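PDB 6IC9: PHD finger protein 3 from Homo sapiens, which reads the phosphorylated C-terminal domain of RNA polymerase II through its SPOC domain, the part present here, and regulates neuronal gene expression. Local coordinates for residues N12-G17 against V28-P33; C76-F80 against N146-G150; S56-W61 against R101-G105; E39-L45 against L151-Q155; M21-F27 against S90-L94. All blocks are in the same frame, centred on the assembly; numbering follows the deposited sequence.

Contact 1. Residues N12-G17 against V28-P33; sequences NFIWKG and VTKAYP
The first beta hairpin of the SPOC barrel, strands 15-21 and 25-35, supplies this pairing. The short segments run antiparallel at 163°, their axes 4.8 Å apart. Lys16 and Lys30 form a non-hydrogen-bonded pair (CA-CA 4.4 Å), followed by the hydrogen-bonded pair Gly17-Thr29, where Gly17 N reaches Thr29 O at 3.0 Å and Thr29 N reaches Gly17 O at 2.9 Å. On the other side of the lysine pair, Ala31 N bonds to Trp15 O at 2.9 Å and Ile14 N to Ala31 O at 2.8 Å. On the face of Trp15, Thr29 and Ala31, the indole (chi1 t) turns its edge to Thr29 CG2, 3.6 Å from CZ3, and its NE1 bonds to Pro46 O. A CB on residue 17 would run into Trp15 CZ2, so glycine suits the position. The lysines share the other face, where the extended Lys30 places CE over the Phe13 ring in a CH-pi contact, 3.8 Å from its centroid. Phe13 (chi1 p) in turn sets CB over the Tyr32 ring, 3.5 Å from CE2.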
# COMPACT_ATOMS: atom_id res chain seq x y z
N ASN A 12 9.17 -15.71 -4.60
CA ASN A 12 7.94 -15.30 -5.27
C ASN A 12 7.48 -13.91 -4.79
O ASN A 12 6.28 -13.59 -4.85
CB ASN A 12 6.83 -16.35 -5.07
CG ASN A 12 6.53 -16.65 -3.59
OD1 ASN A 12 5.46 -16.30 -3.08
ND2 ASN A 12 7.46 -17.34 -2.90
N PHE A 13 8.41 -13.08 -4.33
CA PHE A 13 8.11 -11.66 -4.18
C PHE A 13 8.07 -10.99 -5.55
O PHE A 13 8.82 -11.35 -6.46
CB PHE A 13 9.14 -10.95 -3.27
CG PHE A 13 10.59 -10.96 -3.78
CD1 PHE A 13 11.05 -9.98 -4.62
CD2 PHE A 13 11.48 -11.93 -3.33
CE1 PHE A 13 12.37 -9.98 -5.07
CE2 PHE A 13 12.80 -11.95 -3.76
CZ PHE A 13 13.25 -10.97 -4.63
N ILE A 14 7.18 -10.00 -5.69
CA ILE A 14 7.04 -9.32 -6.97
C ILE A 14 7.83 -8.01 -7.08
O ILE A 14 7.90 -7.44 -8.19
CB ILE A 14 5.54 -9.09 -7.29
CG1 ILE A 14 4.88 -8.31 -6.17
CG2 ILE A 14 4.84 -10.42 -7.30
CD1 ILE A 14 5.05 -6.81 -6.28
N TRP A 15 8.40 -7.51 -5.99
CA TRP A 15 9.20 -6.28 -6.05
C TRP A 15 10.01 -6.19 -4.77
O TRP A 15 9.56 -6.65 -3.72
CB TRP A 15 8.30 -5.04 -6.17
CG TRP A 15 8.94 -3.69 -5.96
CD1 TRP A 15 9.52 -2.89 -6.92
CD2 TRP A 15 9.04 -2.96 -4.72
NE1 TRP A 15 9.95 -1.72 -6.35
CE2 TRP A 15 9.65 -1.72 -5.01
CE3 TRP A 15 8.61 -3.22 -3.40
CZ2 TRP A 15 9.91 -0.76 -4.03
CZ3 TRP A 15 8.88 -2.24 -2.40
CH2 TRP A 15 9.53 -1.03 -2.73
N LYS A 16 11.23 -5.64 -4.87
CA LYS A 16 12.08 -5.42 -3.70
C LYS A 16 12.62 -4.01 -3.82
O LYS A 16 13.13 -3.62 -4.88
CB LYS A 16 13.27 -6.41 -3.61
CG LYS A 16 14.16 -6.23 -2.37
CD LYS A 16 15.45 -7.05 -2.59
CE LYS A 16 16.46 -6.88 -1.51
NZ LYS A 16 17.79 -7.51 -1.89
N GLY A 17 12.44 -3.21 -2.79
CA GLY A 17 12.85 -1.83 -2.92
C GLY A 17 12.67 -1.14 -1.59
O GLY A 17 12.39 -1.80 -0.59
N VAL A 28 14.23 -1.37 3.51
CA VAL A 28 14.13 -2.28 2.37
C VAL A 28 13.04 -3.29 2.67
O VAL A 28 12.95 -3.83 3.78
CB VAL A 28 15.44 -3.01 2.09
CG1 VAL A 28 15.31 -3.86 0.80
CG2 VAL A 28 16.55 -1.98 1.96
N THR A 29 12.22 -3.55 1.67
CA THR A 29 11.07 -4.41 1.86
C THR A 29 10.86 -5.22 0.59
O THR A 29 11.21 -4.78 -0.50
CB THR A 29 9.83 -3.55 2.22
OG1 THR A 29 8.69 -4.41 2.37
CG2 THR A 29 9.52 -2.59 1.09
N LYS A 30 10.23 -6.39 0.71
CA LYS A 30 9.77 -7.15 -0.43
C LYS A 30 8.25 -7.10 -0.42
O LYS A 30 7.65 -7.14 0.66
CB LYS A 30 10.25 -8.60 -0.34
CG LYS A 30 11.75 -8.78 -0.76
CD LYS A 30 12.23 -10.18 -0.32
CE LYS A 30 13.68 -10.46 -0.84
NZ LYS A 30 14.22 -11.76 -0.26
N ALA A 31 7.65 -6.99 -1.60
CA ALA A 31 6.17 -7.03 -1.75
C ALA A 31 5.74 -8.38 -2.28
O ALA A 31 6.35 -8.91 -3.22
CB ALA A 31 5.70 -5.95 -2.73
N TYR A 32 4.68 -8.94 -1.70
CA TYR A 32 4.06 -10.20 -2.10
C TYR A 32 2.62 -9.94 -2.48
O TYR A 32 1.95 -9.13 -1.83
CB TYR A 32 4.08 -11.23 -0.97
CG TYR A 32 5.53 -11.60 -0.62
CD1 TYR A 32 6.25 -10.84 0.27
CD2 TYR A 32 6.17 -12.68 -1.26
CE1 TYR A 32 7.60 -11.16 0.56
CE2 TYR A 32 7.49 -12.99 -0.99
CZ TYR A 32 8.19 -12.25 -0.08
OH TYR A 32 9.50 -12.57 0.18
N PRO A 33 2.10 -10.68 -3.45
CA PRO A 33 0.70 -10.48 -3.86
C PRO A 33 -0.28 -10.89 -2.79
O PRO A 33 -0.07 -11.84 -2.03
CB PRO A 33 0.55 -11.36 -5.11
CG PRO A 33 1.71 -12.22 -5.13
CD PRO A 33 2.83 -11.52 -4.42

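Contact 2. Residues C76-F80 against N146-G150; sequences CVVRF and NLLLG
Three backbone hydrogen bonds tie strand residues 76-80 to 147-150, which run antiparallel at 149° with their axes 4.5 Å apart. Val78 and Gly150 form a hydrogen-bonded pair (CA-CA 5.1 Å) in which each residue gives and receives: Val78 N to Gly150 O and Gly150 N to Val78 O, both 2.9 Å. Arg79 and Leu149 make the adjacent non-hydrogen-bonded pair, with CA atoms 4.4 Å apart. Beyond it, Phe80 N donates to Leu148 O at 3.0 Å. No return bond joins these two residues; Phe80 O and Leu148 N both bond instead to the hydroxyl of Tyr91, from helix 85-101. Arg79 uses its own backbone on the far side, bonding to Tyr32, as Val77 does to Val34 and Ser35. The pairing thus lies within the closed beta barrel of the SPOC domain, where strand 73-82 is flanked by 25-35 and 147-155. CA-H...O contacts supplement the bonds, from Val77 CA to Gly150 O at 3.2 Å and from Leu149 CA to Val78 O at 3.3 Å. Phe80 (chi1 m) lies alongside Gly150, its CE2 3.5 Å from Gly150 N; a CB there would clash with the ring. Across the sheet from Phe80, Val77 CG1 (chi1 t) packs 4.1 Å from Leu149 CG, while Arg79 (chi1 p) leads its guanidinium away from strand 147-155.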
# COMPACT_ATOMS: atom_id res chain seq x y z
N CYS A 76 -4.99 -3.59 -7.18
CA CYS A 76 -4.40 -4.75 -6.54
C CYS A 76 -3.82 -4.39 -5.18
O CYS A 76 -3.65 -3.23 -4.81
CB CYS A 76 -3.39 -5.44 -7.44
SG CYS A 76 -1.79 -4.73 -7.55
N VAL A 77 -3.63 -5.42 -4.39
CA VAL A 77 -3.26 -5.26 -2.99
C VAL A 77 -2.03 -6.13 -2.82
O VAL A 77 -2.02 -7.28 -3.28
CB VAL A 77 -4.39 -5.71 -2.04
CG1 VAL A 77 -3.86 -5.54 -0.61
CG2 VAL A 77 -5.70 -4.86 -2.24
N VAL A 78 -0.95 -5.54 -2.28
CA VAL A 78 0.25 -6.31 -1.96
C VAL A 78 0.49 -6.21 -0.46
O VAL A 78 -0.10 -5.38 0.24
CB VAL A 78 1.51 -5.83 -2.72
CG1 VAL A 78 1.31 -5.99 -4.22
CG2 VAL A 78 1.87 -4.33 -2.35
N ARG A 79 1.36 -7.10 0.04
CA ARG A 79 1.75 -7.03 1.44
C ARG A 79 3.27 -6.88 1.47
O ARG A 79 3.98 -7.44 0.62
CB ARG A 79 1.33 -8.24 2.27
CG ARG A 79 2.00 -9.54 1.89
CD ARG A 79 1.51 -10.70 2.85
NE ARG A 79 1.94 -11.98 2.28
CZ ARG A 79 3.15 -12.46 2.43
NH1 ARG A 79 4.04 -11.80 3.18
NH2 ARG A 79 3.47 -13.59 1.83
N PHE A 80 3.75 -6.04 2.38
CA PHE A 80 5.18 -5.72 2.50
C PHE A 80 5.77 -6.51 3.64
O PHE A 80 5.12 -6.67 4.68
CB PHE A 80 5.38 -4.21 2.75
CG PHE A 80 5.00 -3.37 1.55
CD1 PHE A 80 5.80 -3.36 0.42
CD2 PHE A 80 3.84 -2.57 1.58
CE1 PHE A 80 5.45 -2.57 -0.73
CE2 PHE A 80 3.46 -1.80 0.45
CZ PHE A 80 4.30 -1.77 -0.73
N ASN A 146 1.50 -7.74 12.65
CA ASN A 146 1.12 -6.43 12.12
C ASN A 146 1.76 -6.27 10.75
O ASN A 146 2.94 -6.61 10.55
CB ASN A 146 1.59 -5.30 13.05
CG ASN A 146 0.86 -5.27 14.38
OD1 ASN A 146 -0.28 -5.70 14.49
ND2 ASN A 146 1.54 -4.72 15.41
N LEU A 147 1.02 -5.68 9.80
CA LEU A 147 1.45 -5.66 8.41
C LEU A 147 1.21 -4.28 7.81
O LEU A 147 0.24 -3.60 8.16
CB LEU A 147 0.63 -6.64 7.53
CG LEU A 147 0.97 -8.12 7.70
CD1 LEU A 147 -0.00 -8.91 6.84
CD2 LEU A 147 2.45 -8.30 7.23
N LEU A 148 2.06 -3.94 6.85
CA LEU A 148 1.83 -2.81 5.94
C LEU A 148 1.38 -3.41 4.63
O LEU A 148 2.09 -4.27 4.06
CB LEU A 148 3.14 -2.00 5.72
CG LEU A 148 3.57 -1.19 6.94
CD1 LEU A 148 4.97 -0.61 6.68
CD2 LEU A 148 2.59 -0.02 7.26
N LEU A 149 0.19 -3.02 4.16
CA LEU A 149 -0.31 -3.37 2.85
C LEU A 149 -0.13 -2.21 1.90
O LEU A 149 -0.17 -1.05 2.31
CB LEU A 149 -1.82 -3.68 3.00
CG LEU A 149 -2.34 -5.11 3.22
CD1 LEU A 149 -1.53 -5.98 4.15
CD2 LEU A 149 -3.87 -5.11 3.57
N GLY A 150 0.01 -2.50 0.61
CA GLY A 150 -0.04 -1.50 -0.43
C GLY A 150 -1.31 -1.71 -1.25
O GLY A 150 -1.54 -2.79 -1.78

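Contact 3. Residues S56-W61 against R101-G105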
# COMPACT_ATOMS: atom_id res chain seq x y z
N SER A 56 -7.14 10.23 5.22
CA SER A 56 -8.15 9.53 6.01
C SER A 56 -8.59 8.24 5.31
O SER A 56 -8.75 8.22 4.09
CB SER A 56 -9.32 10.47 6.21
OG SER A 56 -10.50 9.73 6.28
N PRO A 57 -8.77 7.15 6.05
CA PRO A 57 -9.20 5.90 5.40
C PRO A 57 -10.55 6.02 4.70
O PRO A 57 -10.72 5.46 3.62
CB PRO A 57 -9.27 4.89 6.57
CG PRO A 57 -8.21 5.43 7.54
CD PRO A 57 -8.36 6.95 7.45
N GLN A 58 -11.49 6.75 5.27
CA GLN A 58 -12.79 6.88 4.60
C GLN A 58 -12.65 7.58 3.24
O GLN A 58 -13.36 7.23 2.29
CB GLN A 58 -13.76 7.62 5.51
CG GLN A 58 -15.19 7.66 4.97
CD GLN A 58 -15.75 6.26 4.80
OE1 GLN A 58 -15.76 5.47 5.75
NE2 GLN A 58 -16.20 5.93 3.60
N THR A 59 -11.75 8.56 3.13
CA THR A 59 -11.53 9.22 1.83
C THR A 59 -11.04 8.21 0.80
O THR A 59 -11.52 8.20 -0.34
CB THR A 59 -10.54 10.38 1.98
OG1 THR A 59 -11.07 11.32 2.94
CG2 THR A 59 -10.35 11.12 0.64
N VAL A 60 -10.08 7.36 1.18
CA VAL A 60 -9.62 6.30 0.27
C VAL A 60 -10.76 5.37 -0.12
O VAL A 60 -10.90 5.00 -1.28
CB VAL A 60 -8.46 5.53 0.92
CG1 VAL A 60 -8.08 4.28 0.07
CG2 VAL A 60 -7.27 6.49 0.99
N TRP A 61 -11.56 4.91 0.87
CA TRP A 61 -12.60 3.93 0.51
C TRP A 61 -13.71 4.55 -0.33
O TRP A 61 -14.24 3.89 -1.21
CB TRP A 61 -13.16 3.25 1.78
CG TRP A 61 -12.03 2.51 2.48
CD1 TRP A 61 -11.65 2.65 3.78
CD2 TRP A 61 -11.13 1.55 1.90
NE1 TRP A 61 -10.58 1.83 4.05
CE2 TRP A 61 -10.23 1.16 2.91
CE3 TRP A 61 -10.98 1.00 0.61
CZ2 TRP A 61 -9.20 0.23 2.68
CZ3 TRP A 61 -9.97 0.07 0.38
CH2 TRP A 61 -9.08 -0.30 1.42
N ARG A 101 -2.32 7.08 14.30
CA ARG A 101 -3.07 8.21 13.76
C ARG A 101 -4.32 7.82 12.96
O ARG A 101 -5.09 8.72 12.58
CB ARG A 101 -2.12 9.05 12.89
CG ARG A 101 -0.93 9.63 13.67
CD ARG A 101 0.12 10.28 12.79
NE ARG A 101 1.18 10.95 13.53
CZ ARG A 101 2.13 10.32 14.21
NH1 ARG A 101 2.16 8.97 14.25
NH2 ARG A 101 3.04 11.03 14.83
N LYS A 102 -4.58 6.53 12.76
CA LYS A 102 -5.70 6.06 11.95
C LYS A 102 -5.69 6.77 10.61
O LYS A 102 -6.65 7.42 10.20
CB LYS A 102 -7.04 6.27 12.68
CG LYS A 102 -7.08 5.59 14.04
CD LYS A 102 -8.35 5.98 14.82
CE LYS A 102 -8.37 5.29 16.19
NZ LYS A 102 -8.41 3.81 15.99
N ARG A 103 -4.53 6.68 9.94
CA ARG A 103 -4.37 7.25 8.62
C ARG A 103 -3.78 6.18 7.73
O ARG A 103 -3.23 5.18 8.20
CB ARG A 103 -3.43 8.50 8.63
CG ARG A 103 -4.00 9.73 9.43
CD ARG A 103 -5.21 10.33 8.71
NE ARG A 103 -5.71 11.54 9.37
CZ ARG A 103 -6.65 11.53 10.31
NH1 ARG A 103 -7.14 10.38 10.74
NH2 ARG A 103 -7.08 12.66 10.87
N TYR A 104 -3.87 6.42 6.43
CA TYR A 104 -3.08 5.69 5.45
C TYR A 104 -1.98 6.60 4.90
O TYR A 104 -2.10 7.83 4.89
CB TYR A 104 -3.96 5.20 4.27
CG TYR A 104 -5.06 4.21 4.64
CD1 TYR A 104 -5.06 3.53 5.89
CD2 TYR A 104 -6.10 3.95 3.74
CE1 TYR A 104 -6.11 2.65 6.23
CE2 TYR A 104 -7.13 3.05 4.08
CZ TYR A 104 -7.12 2.41 5.32
OH TYR A 104 -8.11 1.51 5.66
N GLY A 105 -0.93 5.99 4.38
CA GLY A 105 0.13 6.75 3.70
C GLY A 105 -0.21 6.93 2.22
O GLY A 105 -0.84 6.05 1.60
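Tyr104 is the centre of this contact: its side chain points from the start of strand 104-107 at the first turn of helix 57-70. With chi1 at -62° (m) and chi2 at -16°, the ring presents one face to Pro57, whose CB sits 3.9 Å from the centroid and 26° off the normal in a CH-pi contact; the closest pair is Pro57 CB to Tyr104 CZ, 3.5 Å. Val60 (chi1 t) points toward the 101-105 segment and brings CG2 to 3.9 Å from Tyr104 CD2. One residue further along the helix, Trp61 adopts chi1 m and chi2 126°, which swings the indole back so that NE1 donates to Tyr104 OH at 3.0 Å, while CZ2 lies 3.8 Å from Tyr104 CE2. Ser56 occupies the N-cap position of this helix. On the other segment, Lys102 takes positive phi (51°) in the Schellman motif that ends helix 85-101. Its carbonyl O lies 3.3 Å from Pro57 CD and accepts a 3.0 Å hydrogen bond from Arg103 NH1, the arginine folding back through two m rotamers. The contact thereby joins the end of one helix to the beginning of another on the SPOC barrel, with Ile120, Pro129 and Leu151 packing nearby. Tyr104 is therefore held in two ways, its ring by apolar packing and its hydroxyl by a somewhat bent hydrogen bond from the indole NH.

Contact 4. Residues E39-L45 against L151-Q155; sequences EYLTEDL and LIIRQ
Arg154 lays its guanidinium flat against the side chain of Leu41, whose CD2 sits over one face of the group, 3.6 Å from CZ. The contact joins the short helix 41-44, together with the turn leading into it, to the end of strand 147-155 in the SPOC beta barrel. The helix does not pair with the strand: the nearest CA atoms are 9.0 Å apart (Asp44 and Arg154), so side chains of the strand span the gap, meeting side chains and one backbone carbonyl. Tyr40, at the N-cap position, has positive phi (74°), and Glu39 before it is in the polyproline-II region (phi -57°, psi 134°). This bend turns the Glu39 carbonyl to the guanidinium. Arg154 reaches across with chi1 m, chi2 t and chi3 p, and Glu39 O accepts from both NH1 (2.9 Å) and NH2 (2.7 Å) in a bifurcated arrangement. Asp44 (chi1 m) directs CB toward the strand and meets the guanidinium near its plane. Arg154 NE, buried here, has no partner in the model. Two residues earlier on the same side of the strand, Ile152 (chi1 m, chi2 t) points its CD1 at the helix, 3.9 Å from Leu41 CD2 and 4.5 Å from Leu45 CD2, extending the apolar packing from the arginine toward Met117. The charge itself is answered by a salt bridge, with Asp44 OD2 only 2.7 Å from Arg154 NH2.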
# COMPACT_ATOMS: atom_id res chain seq x y z
N GLU A 39 0.61 -8.57 -11.93
CA GLU A 39 1.40 -8.63 -13.15
C GLU A 39 2.05 -7.28 -13.40
O GLU A 39 1.41 -6.23 -13.25
CB GLU A 39 0.52 -9.04 -14.34
CG GLU A 39 -0.55 -7.97 -14.66
CD GLU A 39 -1.63 -8.41 -15.66
OE1 GLU A 39 -2.38 -7.53 -16.13
OE2 GLU A 39 -1.74 -9.61 -15.97
N TYR A 40 3.34 -7.30 -13.73
CA TYR A 40 4.12 -6.13 -14.12
C TYR A 40 4.45 -5.19 -12.97
O TYR A 40 5.00 -4.10 -13.22
CB TYR A 40 3.41 -5.30 -15.21
CG TYR A 40 2.90 -6.12 -16.38
CD1 TYR A 40 1.55 -6.13 -16.70
CD2 TYR A 40 3.78 -6.89 -17.15
CE1 TYR A 40 1.08 -6.88 -17.78
CE2 TYR A 40 3.32 -7.64 -18.23
CZ TYR A 40 1.96 -7.63 -18.54
OH TYR A 40 1.49 -8.36 -19.61
N LEU A 41 4.14 -5.57 -11.72
CA LEU A 41 4.44 -4.66 -10.63
C LEU A 41 5.93 -4.39 -10.52
O LEU A 41 6.34 -3.30 -10.12
CB LEU A 41 3.88 -5.22 -9.31
CG LEU A 41 2.44 -4.83 -9.02
CD1 LEU A 41 2.05 -5.43 -7.66
CD2 LEU A 41 2.22 -3.30 -9.08
N THR A 42 6.76 -5.37 -10.89
CA THR A 42 8.21 -5.17 -10.82
C THR A 42 8.66 -3.97 -11.64
O THR A 42 9.58 -3.24 -11.24
CB THR A 42 8.90 -6.44 -11.29
OG1 THR A 42 8.21 -7.58 -10.74
CG2 THR A 42 10.36 -6.44 -10.85
N GLU A 43 7.99 -3.72 -12.78
CA GLU A 43 8.33 -2.60 -13.66
C GLU A 43 7.60 -1.33 -13.29
O GLU A 43 8.03 -0.24 -13.67
CB GLU A 43 7.98 -2.94 -15.12
CG GLU A 43 8.43 -4.31 -15.51
CD GLU A 43 7.66 -4.90 -16.68
OE1 GLU A 43 7.08 -4.14 -17.50
OE2 GLU A 43 7.62 -6.14 -16.76
N ASP A 44 6.51 -1.44 -12.55
CA ASP A 44 5.65 -0.30 -12.29
C ASP A 44 5.92 0.38 -10.95
O ASP A 44 5.30 1.41 -10.66
CB ASP A 44 4.18 -0.77 -12.30
CG ASP A 44 3.64 -1.03 -13.71
OD1 ASP A 44 4.34 -0.68 -14.69
OD2 ASP A 44 2.51 -1.58 -13.80
N LEU A 45 6.76 -0.22 -10.09
CA LEU A 45 7.08 0.41 -8.80
C LEU A 45 8.49 0.96 -8.86
O LEU A 45 9.39 0.30 -9.41
CB LEU A 45 6.96 -0.60 -7.66
CG LEU A 45 5.50 -1.04 -7.40
CD1 LEU A 45 5.50 -2.23 -6.52
CD2 LEU A 45 4.62 0.10 -6.81
N LEU A 151 -2.10 -0.65 -1.36
CA LEU A 151 -3.29 -0.62 -2.23
C LEU A 151 -2.89 0.14 -3.47
O LEU A 151 -2.60 1.33 -3.38
CB LEU A 151 -4.44 0.07 -1.49
CG LEU A 151 -5.65 0.42 -2.32
CD1 LEU A 151 -6.20 -0.86 -2.84
CD2 LEU A 151 -6.67 1.13 -1.37
N ILE A 152 -2.85 -0.53 -4.62
CA ILE A 152 -2.29 0.05 -5.83
C ILE A 152 -3.38 0.17 -6.89
O ILE A 152 -4.01 -0.83 -7.28
CB ILE A 152 -1.11 -0.81 -6.36
CG1 ILE A 152 -0.14 -1.09 -5.19
CG2 ILE A 152 -0.38 -0.09 -7.49
CD1 ILE A 152 0.95 -2.09 -5.57
N ILE A 153 -3.63 1.40 -7.34
CA ILE A 153 -4.56 1.70 -8.43
C ILE A 153 -3.76 1.86 -9.71
O ILE A 153 -2.95 2.79 -9.83
CB ILE A 153 -5.34 3.00 -8.15
CG1 ILE A 153 -5.84 3.03 -6.70
CG2 ILE A 153 -6.47 3.19 -9.20
CD1 ILE A 153 -6.73 1.84 -6.35
N ARG A 154 -3.99 0.98 -10.69
CA ARG A 154 -3.27 1.04 -11.96
C ARG A 154 -4.21 1.31 -13.14
O ARG A 154 -5.40 1.00 -13.12
CB ARG A 154 -2.51 -0.27 -12.18
CG ARG A 154 -1.89 -0.74 -10.83
CD ARG A 154 -1.62 -2.25 -10.75
NE ARG A 154 -0.45 -2.47 -11.55
CZ ARG A 154 0.06 -3.65 -11.90
NH1 ARG A 154 -0.48 -4.80 -11.52
NH2 ARG A 154 1.16 -3.64 -12.63
N GLN A 155 -3.65 1.89 -14.18
CA GLN A 155 -4.41 2.10 -15.41
C GLN A 155 -4.62 0.77 -16.10
O GLN A 155 -3.83 -0.17 -15.95
CB GLN A 155 -3.67 3.09 -16.33
CG GLN A 155 -2.97 4.26 -15.61
CD GLN A 155 -3.90 5.44 -15.22
OE1 GLN A 155 -5.11 5.42 -15.47
NE2 GLN A 155 -3.31 6.49 -14.62

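Contact 5. Residues M21-F27 against S90-L94; sequences MPSVAKF and SYTLL
A classic beta bulge, in which Val24 and Ala25 both face Met21, shapes the turn of the first SPOC hairpin where helix 85-101 packs against it. Met21 N bonds to Ala25 O at 2.8 Å, while Met21 O accepts from Val24 N (2.9 Å) and Ala25 N (3.0 Å). Strand 25-27 crosses helix residues 90-94 at -138°, with axes 7.3 Å apart; the nearest CA atoms, of Ala25 and Ser90, are separated by 5.2 Å. That close approach rests on Ala25, whose CB lies 3.4 Å from Ser90 O and 4.0 Å from Leu94 CB. Phe27 (chi1 p) lays one ring face under the helix backbone, with Tyr91 CA 3.9 Å from the ring centroid in a CH-pi contact, and sets CE1 3.6 Å from Leu94 CD2. Leu94 (chi1 t, chi2 p) also turns CD1 to the bulge, 3.5 Å from the SD of the extended Met21 and 3.8 Å from Val24 CG1. Met21 additionally packs on the bound polymerase peptide. At the border a water links Lys26 N (3.0 Å) to Ser90 OG (2.8 Å). The joint is thus chiefly apolar, with direct packing of helix on strand inside and a water-mediated polar link at its margin.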
# COMPACT_ATOMS: atom_id res chain seq x y z
N MET A 21 9.77 7.30 4.12
CA MET A 21 8.93 8.38 4.63
C MET A 21 9.84 9.35 5.36
O MET A 21 10.26 9.07 6.49
CB MET A 21 7.82 7.89 5.57
CG MET A 21 6.86 9.03 5.94
SD MET A 21 5.43 8.53 6.87
CE MET A 21 4.49 10.05 7.04
N PRO A 22 10.18 10.48 4.76
CA PRO A 22 11.15 11.40 5.37
C PRO A 22 10.75 11.81 6.78
O PRO A 22 9.59 12.15 7.04
CB PRO A 22 11.16 12.60 4.40
CG PRO A 22 10.85 11.95 3.04
CD PRO A 22 9.84 10.84 3.37
N SER A 23 11.73 11.72 7.67
CA SER A 23 11.65 11.99 9.11
C SER A 23 10.89 10.90 9.86
O SER A 23 10.57 11.09 11.04
CB SER A 23 11.03 13.36 9.41
OG SER A 23 9.61 13.29 9.37
N VAL A 24 10.58 9.77 9.24
CA VAL A 24 9.83 8.76 9.96
C VAL A 24 10.59 7.46 9.84
O VAL A 24 10.99 6.88 10.85
CB VAL A 24 8.38 8.64 9.44
CG1 VAL A 24 7.66 7.45 10.14
CG2 VAL A 24 7.58 9.93 9.67
N ALA A 25 10.81 6.97 8.62
CA ALA A 25 11.33 5.61 8.50
C ALA A 25 11.78 5.41 7.06
O ALA A 25 11.17 5.97 6.14
CB ALA A 25 10.25 4.57 8.87
N LYS A 26 12.84 4.63 6.88
CA LYS A 26 13.26 4.22 5.54
C LYS A 26 13.78 2.80 5.64
O LYS A 26 14.63 2.52 6.49
CB LYS A 26 14.34 5.17 4.97
CG LYS A 26 15.12 4.62 3.82
CD LYS A 26 16.20 5.63 3.35
CE LYS A 26 17.19 4.97 2.38
NZ LYS A 26 18.32 5.93 2.09
N PHE A 27 13.30 1.89 4.78
CA PHE A 27 13.75 0.51 4.93
C PHE A 27 13.57 -0.22 3.61
O PHE A 27 12.82 0.23 2.74
CB PHE A 27 13.00 -0.19 6.05
CG PHE A 27 11.49 -0.11 5.92
CD1 PHE A 27 10.79 1.01 6.43
CD2 PHE A 27 10.80 -1.07 5.23
CE1 PHE A 27 9.37 1.10 6.31
CE2 PHE A 27 9.35 -0.97 5.11
CZ PHE A 27 8.70 0.15 5.63
N SER A 90 12.47 -0.22 11.43
CA SER A 90 11.87 0.92 10.75
C SER A 90 10.49 0.60 10.17
O SER A 90 9.64 1.49 10.08
CB SER A 90 12.80 1.37 9.62
OG SER A 90 14.01 1.86 10.18
N TYR A 91 10.29 -0.63 9.71
CA TYR A 91 8.95 -1.07 9.28
C TYR A 91 7.94 -0.86 10.39
O TYR A 91 6.84 -0.32 10.16
CB TYR A 91 9.06 -2.56 8.91
CG TYR A 91 7.82 -3.23 8.36
CD1 TYR A 91 6.77 -3.60 9.20
CD2 TYR A 91 7.78 -3.61 7.02
CE1 TYR A 91 5.66 -4.27 8.70
CE2 TYR A 91 6.68 -4.28 6.48
CZ TYR A 91 5.65 -4.61 7.33
OH TYR A 91 4.58 -5.29 6.82
N THR A 92 8.29 -1.33 11.60
CA THR A 92 7.47 -1.15 12.79
C THR A 92 7.20 0.33 13.11
O THR A 92 6.08 0.68 13.50
CB THR A 92 8.12 -1.87 13.96
OG1 THR A 92 8.14 -3.26 13.65
CG2 THR A 92 7.36 -1.66 15.27
N LEU A 93 8.22 1.20 13.00
CA LEU A 93 7.97 2.63 13.22
C LEU A 93 6.93 3.16 12.25
O LEU A 93 6.05 3.95 12.64
CB LEU A 93 9.26 3.44 13.03
CG LEU A 93 10.25 3.33 14.17
CD1 LEU A 93 11.62 3.86 13.70
CD2 LEU A 93 9.72 4.14 15.35
N LEU A 94 7.03 2.77 10.99
CA LEU A 94 6.09 3.25 9.99
C LEU A 94 4.70 2.68 10.22
O LEU A 94 3.71 3.43 10.15
CB LEU A 94 6.59 2.88 8.58
CG LEU A 94 5.84 3.64 7.46
CD1 LEU A 94 5.96 5.12 7.62
CD2 LEU A 94 6.43 3.20 6.10
O HOH W 1 14.55 4.44 9.30

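How the contacts relate
The centre of contact 2 lies about 4 Å from the centre of the chain, and it touches contacts 1, 4 and 5. Tyr32 O to Arg79 N (2.8 Å) continues the sheet from contact 1, Cys76 O to Ile152 N (2.8 Å) carries it on to contact 4, and Tyr91 OH of contact 5 bonds to Phe80 O at 2.6 Å. Contacts 1 and 4 also meet directly, through Ile14 O and Thr42 OG1 at 2.6 Å. Contact 3 stands apart from contact 1, their centres about 23 Å apart, but touches contact 4 where Val60 CG1 meets Leu151 CD2 at 3.7 Å. The bound phosphopeptide packs on Thr59, Gln155, Met21 and Pro22, in segments of contacts 3, 4 and 5; of these, Met21 also joins its contact.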